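Local coordinates for signal recognition particle 19 kDa protein (Pyrococcus furiosus, PDB 3DLU) that probably binds 7S RNA directly and mediates attachment of SRP54 to the signal recognition particle, which targets nascent membrane proteins to the membrane, at residues A[45-57]-A[67-79]. Residues are numbered along the deposited sequence; the frame is centred on the assembly and turned at random. Where two conformers were deposited one is given.
Sequences KFKVIRVEEDKLN and LRTFGMIVLESPY
Strands 47-56 and 68-76 form an antiparallel beta hairpin, with 68-76 in the middle of the sheet between 47-56 and strand 3-6. Eleven backbone hydrogen bonds run from Lys47–Glu76 to Leu56–Arg68. A classic beta bulge interrupts the register: Val74 O accepts from both Ile49 N (2.8 Å) and Arg50 N (3.3 Å), the two donors reaching it from the same face of its carbonyl plane. The bulge brings Ile49 CB to 3.7 Å from Val74 CG1. Gly71, lacking a side chain, lets its CA approach that of Glu53 to 4.2 Å. On the face turned to the helices, Val48 CG1 meets Ile73 CG2 at 4.2 Å; branched aliphatics suit the buried positions Val51 and Ile73, against helix 34-43, and Leu75, against Ala41 and Ile88. Just before strand 47-56, the buried Phe46 packs on Ser77, whose CB lies over its ring face in a CH-pi contact (3.8 Å to the centroid), and touches Ser84 of helix 81-100. On the other face the extended Arg50, its CG anti to the backbone N (chi1 172°), carries NH1 to 3.4 Å from Met72 SD. Arg50 has its charged partners in other subunits: Asp54 of a second and Glu52 of a third. The helix-facing side thus turns from apolar to polar toward Glu53, Lys55 and Thr69, while opposite, acidic groups also meet between subunits, probably making the arginine pairing matter more.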
ATOM      1  N   LYS A  45      -3.362  20.234 -14.488  1.00 18.00           N
ATOM      2  CA  LYS A  45      -4.615  19.743 -15.086  1.00 20.18           C
ATOM      3  C   LYS A  45      -4.523  18.288 -15.534  1.00 26.73           C
ATOM      4  O   LYS A  45      -5.205  17.873 -16.470  1.00 24.87           O
ATOM      5  CB  LYS A  45      -5.049  20.601 -16.271  1.00 22.39           C
ATOM      6  CG  LYS A  45      -4.918  22.088 -16.055  1.00 21.95           C
ATOM      7  CD  LYS A  45      -6.148  22.742 -15.524  1.00 34.06           C
ATOM      8  CE  LYS A  45      -6.188  24.182 -16.030  1.00 30.75           C
ATOM      9  NZ  LYS A  45      -7.202  24.995 -15.340  1.00 41.41           N
ATOM     10  N   PHE A  46      -3.668  17.514 -14.884  1.00 16.88           N
ATOM     11  CA  PHE A  46      -3.614  16.093 -15.158  1.00 15.51           C
ATOM     12  C   PHE A  46      -4.710  15.471 -14.315  1.00 19.28           C
ATOM     13  O   PHE A  46      -5.180  16.081 -13.357  1.00 30.86           O
ATOM     14  CB  PHE A  46      -2.255  15.494 -14.770  1.00 17.97           C
ATOM     15  CG  PHE A  46      -1.083  16.053 -15.541  1.00 16.35           C
ATOM     16  CD1 PHE A  46      -1.270  16.791 -16.702  1.00 15.59           C
ATOM     17  CD2 PHE A  46       0.212  15.791 -15.124  1.00 19.56           C
ATOM     18  CE1 PHE A  46      -0.185  17.289 -17.415  1.00 17.14           C
ATOM     19  CE2 PHE A  46       1.313  16.282 -15.837  1.00 15.37           C
ATOM     20  CZ  PHE A  46       1.114  17.030 -16.976  1.00 19.82           C
ATOM     21  N   LYS A  47      -5.150  14.277 -14.669  1.00 20.26           N
ATOM     22  CA  LYS A  47      -6.159  13.627 -13.848  1.00 22.27           C
ATOM     23  C   LYS A  47      -5.486  12.573 -12.986  1.00 16.63           C
ATOM     24  O   LYS A  47      -4.711  11.767 -13.493  1.00 19.94           O
ATOM     25  CB  LYS A  47      -7.243  12.999 -14.724  1.00 22.48           C
ATOM     26  CG  LYS A  47      -8.325  12.306 -13.919  1.00 23.62           C
ATOM     27  CD  LYS A  47      -9.428  11.781 -14.819  1.00 35.14           C
ATOM     28  CE  LYS A  47     -10.635  11.342 -13.994  1.00 33.65           C
ATOM     29  NZ  LYS A  47     -11.664  10.665 -14.830  1.00 44.22           N
ATOM     30  N   VAL A  48      -5.765  12.602 -11.685  1.00 16.43           N
ATOM     31  CA  VAL A  48      -5.217  11.618 -10.755  1.00 16.05           C
ATOM     32  C   VAL A  48      -6.144  10.411 -10.606  1.00 18.58           C
ATOM     33  O   VAL A  48      -7.307  10.546 -10.213  1.00 18.86           O
ATOM     34  CB  VAL A  48      -4.929  12.247  -9.384  1.00 19.40           C
ATOM     35  CG1 VAL A  48      -4.314  11.234  -8.449  1.00 20.41           C
ATOM     36  CG2 VAL A  48      -4.004  13.449  -9.552  1.00 27.24           C
ATOM     37  N   ILE A  49      -5.600   9.241 -10.925  1.00 13.35           N
ATOM     38  CA  ILE A  49      -6.335   7.976 -10.965  1.00 17.04           C
ATOM     39  C   ILE A  49      -6.139   7.140  -9.689  1.00 23.55           C
ATOM     40  O   ILE A  49      -7.107   6.614  -9.121  1.00 18.87           O
ATOM     41  CB  ILE A  49      -5.906   7.154 -12.205  1.00 14.72           C
ATOM     42  CG1 ILE A  49      -6.138   7.953 -13.498  1.00 18.61           C
ATOM     43  CG2 ILE A  49      -6.599   5.792 -12.252  1.00 21.08           C
ATOM     44  CD1 ILE A  49      -7.571   8.476 -13.657  1.00 21.24           C
ATOM     45  N   ARG A  50      -4.891   7.004  -9.247  1.00 17.86           N
ATOM     46  CA  ARG A  50      -4.571   6.287  -8.003  1.00 15.67           C
ATOM     47  C   ARG A  50      -3.413   6.964  -7.282  1.00 20.36           C
ATOM     48  O   ARG A  50      -2.466   7.401  -7.918  1.00 16.31           O
ATOM     49  CB  ARG A  50      -4.164   4.832  -8.278  1.00 16.49           C
ATOM     50  CG  ARG A  50      -3.623   4.118  -7.011  1.00 24.99           C
ATOM     51  CD  ARG A  50      -3.274   2.644  -7.246  1.00 25.09           C
ATOM     52  NE  ARG A  50      -3.120   1.896  -5.991  1.00 16.42           N
ATOM     53  CZ  ARG A  50      -2.037   1.200  -5.648  1.00 27.57           C
ATOM     54  NH1 ARG A  50      -0.984   1.152  -6.453  1.00 24.09           N
ATOM     55  NH2 ARG A  50      -2.006   0.538  -4.493  1.00 22.00           N
ATOM     56  N   VAL A  51      -3.484   7.033  -5.961  1.00 14.24           N
ATOM     57  CA  VAL A  51      -2.351   7.499  -5.160  1.00 17.53           C
ATOM     58  C   VAL A  51      -2.101   6.499  -4.051  1.00 20.65           C
ATOM     59  O   VAL A  51      -2.995   6.225  -3.267  1.00 18.96           O
ATOM     60  CB  VAL A  51      -2.648   8.858  -4.501  1.00 23.90           C
ATOM     61  CG1 VAL A  51      -1.412   9.382  -3.752  1.00 19.98           C
ATOM     62  CG2 VAL A  51      -3.112   9.857  -5.532  1.00 16.06           C
ATOM     63  N   GLU A  52      -0.900   5.940  -3.971  1.00 15.62           N
ATOM     64  CA  GLU A  52      -0.597   5.050  -2.857  1.00 16.61           C
ATOM     65  C   GLU A  52       0.641   5.565  -2.171  1.00 20.34           C
ATOM     66  O   GLU A  52       1.594   5.973  -2.834  1.00 16.03           O
ATOM     67  CB  GLU A  52      -0.346   3.612  -3.322  1.00 16.38           C
ATOM     68  CG  GLU A  52      -0.378   2.576  -2.182  1.00 21.09           C
ATOM     69  CD  GLU A  52       0.917   2.495  -1.383  1.00 39.62           C
ATOM     70  OE1 GLU A  52       1.986   2.792  -1.945  1.00 31.47           O
ATOM     71  OE2 GLU A  52       0.864   2.119  -0.189  1.00 37.08           O
ATOM     72  N   GLU A  53       0.623   5.544  -0.845  1.00 12.21           N
ATOM     73  CA  GLU A  53       1.797   5.942  -0.079  1.00 19.58           C
ATOM     74  C   GLU A  53       1.922   5.115   1.199  1.00 25.48           C
ATOM     75  O   GLU A  53       0.940   4.862   1.892  1.00 19.29           O
ATOM     76  CB  GLU A  53       1.729   7.434   0.242  1.00 21.17           C
ATOM     77  CG  GLU A  53       3.044   7.999   0.736  1.00 33.10           C
ATOM     78  CD  GLU A  53       2.951   9.471   1.080  1.00 44.83           C
ATOM     79  OE1 GLU A  53       1.816   9.989   1.174  1.00 36.72           O
ATOM     80  OE2 GLU A  53       4.015  10.101   1.258  1.00 43.53           O
ATOM     81  N   ASP A  54       3.139   4.686   1.504  1.00 17.90           N
ATOM     82  CA  ASP A  54       3.391   3.906   2.705  1.00 11.64           C
ATOM     83  C   ASP A  54       4.510   4.639   3.427  1.00 23.02           C
ATOM     84  O   ASP A  54       5.528   4.945   2.827  1.00 21.92           O
ATOM     85  CB  ASP A  54       3.840   2.489   2.340  1.00 16.75           C
ATOM     86  CG  ASP A  54       3.841   1.545   3.526  1.00 27.35           C
ATOM     87  OD1 ASP A  54       3.403   1.955   4.618  1.00 24.12           O
ATOM     88  OD2 ASP A  54       4.263   0.379   3.368  1.00 22.37           O
ATOM     89  N   LYS A  55       4.305   4.955   4.697  1.00 16.65           N
ATOM     90  CA  LYS A  55       5.308   5.692   5.470  1.00 15.33           C
ATOM     91  C   LYS A  55       5.700   4.848   6.668  1.00 21.36           C
ATOM     92  O   LYS A  55       4.840   4.439   7.454  1.00 20.49           O
ATOM     93  CB  LYS A  55       4.724   7.024   5.947  1.00 23.96           C
ATOM     94  CG  LYS A  55       4.043   7.834   4.856  1.00 25.89           C
ATOM     95  CD  LYS A  55       3.618   9.208   5.374  1.00 27.87           C
ATOM     96  CE  LYS A  55       2.765   9.942   4.343  1.00 41.61           C
ATOM     97  NZ  LYS A  55       2.311  11.287   4.814  1.00 42.47           N
ATOM     98  N   LEU A  56       6.991   4.574   6.818  1.00 22.34           N
ATOM     99  CA  LEU A  56       7.444   3.698   7.885  1.00 24.35           C
ATOM    100  C   LEU A  56       8.438   4.411   8.785  1.00 37.37           C
ATOM    101  O   LEU A  56       9.328   5.104   8.306  1.00 26.85           O
ATOM    102  CB  LEU A  56       8.084   2.446   7.294  1.00 24.13           C
ATOM    103  CG  LEU A  56       7.098   1.613   6.482  1.00 26.95           C
ATOM    104  CD1 LEU A  56       7.817   0.764   5.449  1.00 33.63           C
ATOM    105  CD2 LEU A  56       6.275   0.755   7.414  1.00 33.55           C
ATOM    106  N   ASN A  57       8.278   4.247  10.092  1.00 34.65           N
ATOM    107  CA  ASN A  57       9.194   4.863  11.046  1.00 41.81           C
ATOM    108  C   ASN A  57      10.498   4.076  11.109  1.00 39.45           C
ATOM    109  O   ASN A  57      10.488   2.886  11.418  1.00 37.58           O
ATOM    110  CB  ASN A  57       8.549   4.934  12.432  1.00 32.56           C
ATOM    111  CG  ASN A  57       9.285   5.867  13.373  1.00 58.14           C
ATOM    112  OD1 ASN A  57      10.517   5.934  13.360  1.00 42.55           O
ATOM    113  ND2 ASN A  57       8.529   6.596  14.198  1.00 33.33           N
ATOM    114  N   LEU A  67       9.591   9.905   8.812  1.00 46.62           N
ATOM    115  CA  LEU A  67       9.245   8.582   8.306  1.00 39.25           C
ATOM    116  C   LEU A  67       9.785   8.357   6.896  1.00 34.51           C
ATOM    117  O   LEU A  67       9.746   9.257   6.062  1.00 44.52           O
ATOM    118  CB  LEU A  67       7.723   8.408   8.284  1.00 48.43           C
ATOM    119  CG  LEU A  67       6.965   8.646   9.589  1.00 49.16           C
ATOM    120  CD1 LEU A  67       5.468   8.697   9.333  1.00 31.87           C
ATOM    121  CD2 LEU A  67       7.309   7.565  10.594  1.00 27.09           C
ATOM    122  N   ARG A  68      10.277   7.148   6.634  1.00 35.72           N
ATOM    123  CA  ARG A  68      10.670   6.759   5.285  1.00 31.76           C
ATOM    124  C   ARG A  68       9.419   6.497   4.461  1.00 33.95           C
ATOM    125  O   ARG A  68       8.563   5.715   4.871  1.00 27.28           O
ATOM    126  CB  ARG A  68      11.537   5.502   5.310  1.00 34.13           C
ATOM    127  CG  ARG A  68      12.975   5.749   5.723  1.00 55.97           C
ATOM    128  CD  ARG A  68      13.924   4.866   4.929  1.00 60.36           C
ATOM    129  NE  ARG A  68      13.782   5.078   3.491  1.00 70.62           N
ATOM    130  CZ  ARG A  68      14.490   4.435   2.568  1.00 79.14           C
ATOM    131  NH1 ARG A  68      15.393   3.537   2.933  1.00 79.84           N
ATOM    132  NH2 ARG A  68      14.295   4.690   1.280  1.00 75.64           N
ATOM    133  N   THR A  69       9.333   7.135   3.296  1.00 24.94           N
ATOM    134  CA  THR A  69       8.133   7.081   2.467  1.00 26.17           C
ATOM    135  C   THR A  69       8.325   6.327   1.154  1.00 28.54           C
ATOM    136  O   THR A  69       9.387   6.380   0.538  1.00 26.72           O
ATOM    137  CB  THR A  69       7.640   8.494   2.128  1.00 30.07           C
ATOM    138  OG1 THR A  69       7.304   9.188   3.338  1.00 46.53           O
ATOM    139  CG2 THR A  69       6.414   8.413   1.248  1.00 44.99           C
ATOM    140  N   PHE A  70       7.276   5.640   0.717  1.00 23.35           N
ATOM    141  CA  PHE A  70       7.325   4.845  -0.502  1.00 21.08           C
ATOM    142  C   PHE A  70       5.979   5.033  -1.167  1.00 26.13           C
ATOM    143  O   PHE A  70       4.974   5.100  -0.477  1.00 22.53           O
ATOM    144  CB  PHE A  70       7.512   3.379  -0.135  1.00 14.70           C
ATOM    145  CG  PHE A  70       8.682   3.136   0.761  1.00 21.39           C
ATOM    146  CD1 PHE A  70       8.582   3.344   2.127  1.00 23.07           C
ATOM    147  CD2 PHE A  70       9.897   2.725   0.234  1.00 23.51           C
ATOM    148  CE1 PHE A  70       9.661   3.127   2.948  1.00 29.51           C
ATOM    149  CE2 PHE A  70      10.982   2.504   1.053  1.00 25.85           C
ATOM    150  CZ  PHE A  70      10.866   2.708   2.411  1.00 25.78           C
ATOM    151  N   GLY A  71       5.937   5.147  -2.487  1.00 18.57           N
ATOM    152  CA  GLY A  71       4.656   5.425  -3.111  1.00 20.75           C
ATOM    153  C   GLY A  71       4.642   5.411  -4.619  1.00 17.31           C
ATOM    154  O   GLY A  71       5.667   5.168  -5.267  1.00 14.86           O
ATOM    155  N   MET A  72       3.462   5.664  -5.175  1.00 16.08           N
ATOM    156  CA  MET A  72       3.282   5.742  -6.620  1.00 15.28           C
ATOM    157  C   MET A  72       1.984   6.446  -6.926  1.00 13.88           C
ATOM    158  O   MET A  72       1.067   6.484  -6.093  1.00 14.46           O
ATOM    159  CB  MET A  72       3.285   4.353  -7.277  1.00 16.19           C
ATOM    160  CG  MET A  72       2.061   3.483  -6.939  1.00 22.56           C
ATOM    161  SD  MET A  72       0.635   3.644  -8.050  1.00 26.23           S
ATOM    162  CE  MET A  72       0.886   2.242  -9.186  1.00 18.10           C
ATOM    163  N   ILE A  73       1.916   7.031  -8.109  1.00 15.05           N
ATOM    164  CA  ILE A  73       0.736   7.771  -8.531  1.00 15.84           C
ATOM    165  C   ILE A  73       0.413   7.303  -9.930  1.00 14.03           C
ATOM    166  O   ILE A  73       1.304   7.187 -10.766  1.00 22.42           O
ATOM    167  CB  ILE A  73       0.980   9.307  -8.586  1.00 18.37           C
ATOM    168  CG1 ILE A  73       1.506   9.857  -7.252  1.00 16.42           C
ATOM    169  CG2 ILE A  73      -0.307  10.027  -8.970  1.00 14.19           C
ATOM    170  CD1 ILE A  73       3.018   9.784  -7.086  1.00 21.32           C
ATOM    171  N   VAL A  74      -0.855   7.008 -10.189  1.00 11.08           N
ATOM    172  CA  VAL A  74      -1.297   6.766 -11.546  1.00 15.92           C
ATOM    173  C   VAL A  74      -1.994   8.038 -11.996  1.00 12.98           C
ATOM    174  O   VAL A  74      -2.862   8.555 -11.295  1.00 16.59           O
ATOM    175  CB  VAL A  74      -2.286   5.581 -11.613  1.00 14.82           C
ATOM    176  CG1 VAL A  74      -2.781   5.404 -13.031  1.00 13.59           C
ATOM    177  CG2 VAL A  74      -1.606   4.293 -11.109  1.00 16.87           C
ATOM    178  N   LEU A  75      -1.581   8.538 -13.164  0.50 13.79           N
ATOM    179  CA  LEU A  75      -2.061   9.799 -13.717  0.50 14.62           C
ATOM    180  C   LEU A  75      -2.503   9.655 -15.178  0.50 11.54           C
ATOM    181  O   LEU A  75      -2.097   8.724 -15.866  0.50 15.41           O
ATOM    182  CB  LEU A  75      -0.944  10.849 -13.654  0.50 14.43           C
ATOM    183  CG  LEU A  75      -0.425  11.313 -12.296  0.50 15.58           C
ATOM    184  CD1 LEU A  75       0.764  12.252 -12.478  0.50 15.99           C
ATOM    185  CD2 LEU A  75      -1.539  11.990 -11.500  0.50 16.49           C
ATOM    186  N   GLU A  76      -3.342  10.582 -15.646  1.00 14.43           N
ATOM    187  CA  GLU A  76      -3.601  10.722 -17.070  1.00 18.94           C
ATOM    188  C   GLU A  76      -3.162  12.117 -17.485  1.00 19.79           C
ATOM    189  O   GLU A  76      -3.466  13.087 -16.799  1.00 19.79           O
ATOM    190  CB  GLU A  76      -5.090  10.531 -17.373  1.00 17.89           C
ATOM    191  CG  GLU A  76      -5.493   9.083 -17.382  1.00 25.82           C
ATOM    192  CD  GLU A  76      -6.987   8.884 -17.589  1.00 32.38           C
ATOM    193  OE1 GLU A  76      -7.759   9.838 -17.386  1.00 36.13           O
ATOM    194  OE2 GLU A  76      -7.376   7.761 -17.954  1.00 30.91           O
ATOM    195  N   SER A  77      -2.464  12.217 -18.609  1.00 20.29           N
ATOM    196  CA  SER A  77      -1.939  13.504 -19.058  1.00 14.40           C
ATOM    197  C   SER A  77      -2.010  13.565 -20.580  1.00 21.66           C
ATOM    198  O   SER A  77      -1.872  12.539 -21.235  1.00 27.84           O
ATOM    199  CB  SER A  77      -0.481  13.630 -18.591  1.00 27.84           C
ATOM    200  OG  SER A  77       0.233  14.621 -19.307  1.00 29.61           O
ATOM    201  N   PRO A  78      -2.211  14.770 -21.143  1.00 23.53           N
ATOM    202  CA  PRO A  78      -2.174  14.963 -22.598  1.00 29.62           C
ATOM    203  C   PRO A  78      -0.767  14.761 -23.159  1.00 26.98           C
ATOM    204  O   PRO A  78      -0.605  14.623 -24.369  1.00 33.34           O
ATOM    205  CB  PRO A  78      -2.572  16.437 -22.785  1.00 22.74           C
ATOM    206  CG  PRO A  78      -2.749  17.016 -21.427  1.00 29.42           C
ATOM    207  CD  PRO A  78      -2.295  16.041 -20.402  1.00 21.96           C
ATOM    208  N   TYR A  79       0.239  14.769 -22.290  1.00 25.63           N
ATOM    209  CA  TYR A  79       1.635  14.641 -22.720  1.00 28.86           C
ATOM    210  C   TYR A  79       2.175  13.253 -22.425  1.00 19.52           C
ATOM    211  O   TYR A  79       1.620  12.531 -21.607  1.00 24.55           O
ATOM    212  CB  TYR A  79       2.512  15.680 -22.021  1.00 24.85           C
ATOM    213  CG  TYR A  79       1.940  17.075 -22.082  1.00 26.90           C
ATOM    214  CD1 TYR A  79       1.933  17.787 -23.269  1.00 53.06           C
ATOM    215  CD2 TYR A  79       1.388  17.670 -20.959  1.00 22.52           C
ATOM    216  CE1 TYR A  79       1.398  19.058 -23.332  1.00 60.04           C
ATOM    217  CE2 TYR A  79       0.849  18.938 -21.011  1.00 33.63           C
ATOM    218  CZ  TYR A  79       0.858  19.629 -22.201  1.00 52.14           C
ATOM    219  OH  TYR A  79       0.326  20.898 -22.261  1.00 55.63           O
TER
HETATM  220  O   HOH W   1       6.069  12.317   2.573  1.00 52.73           O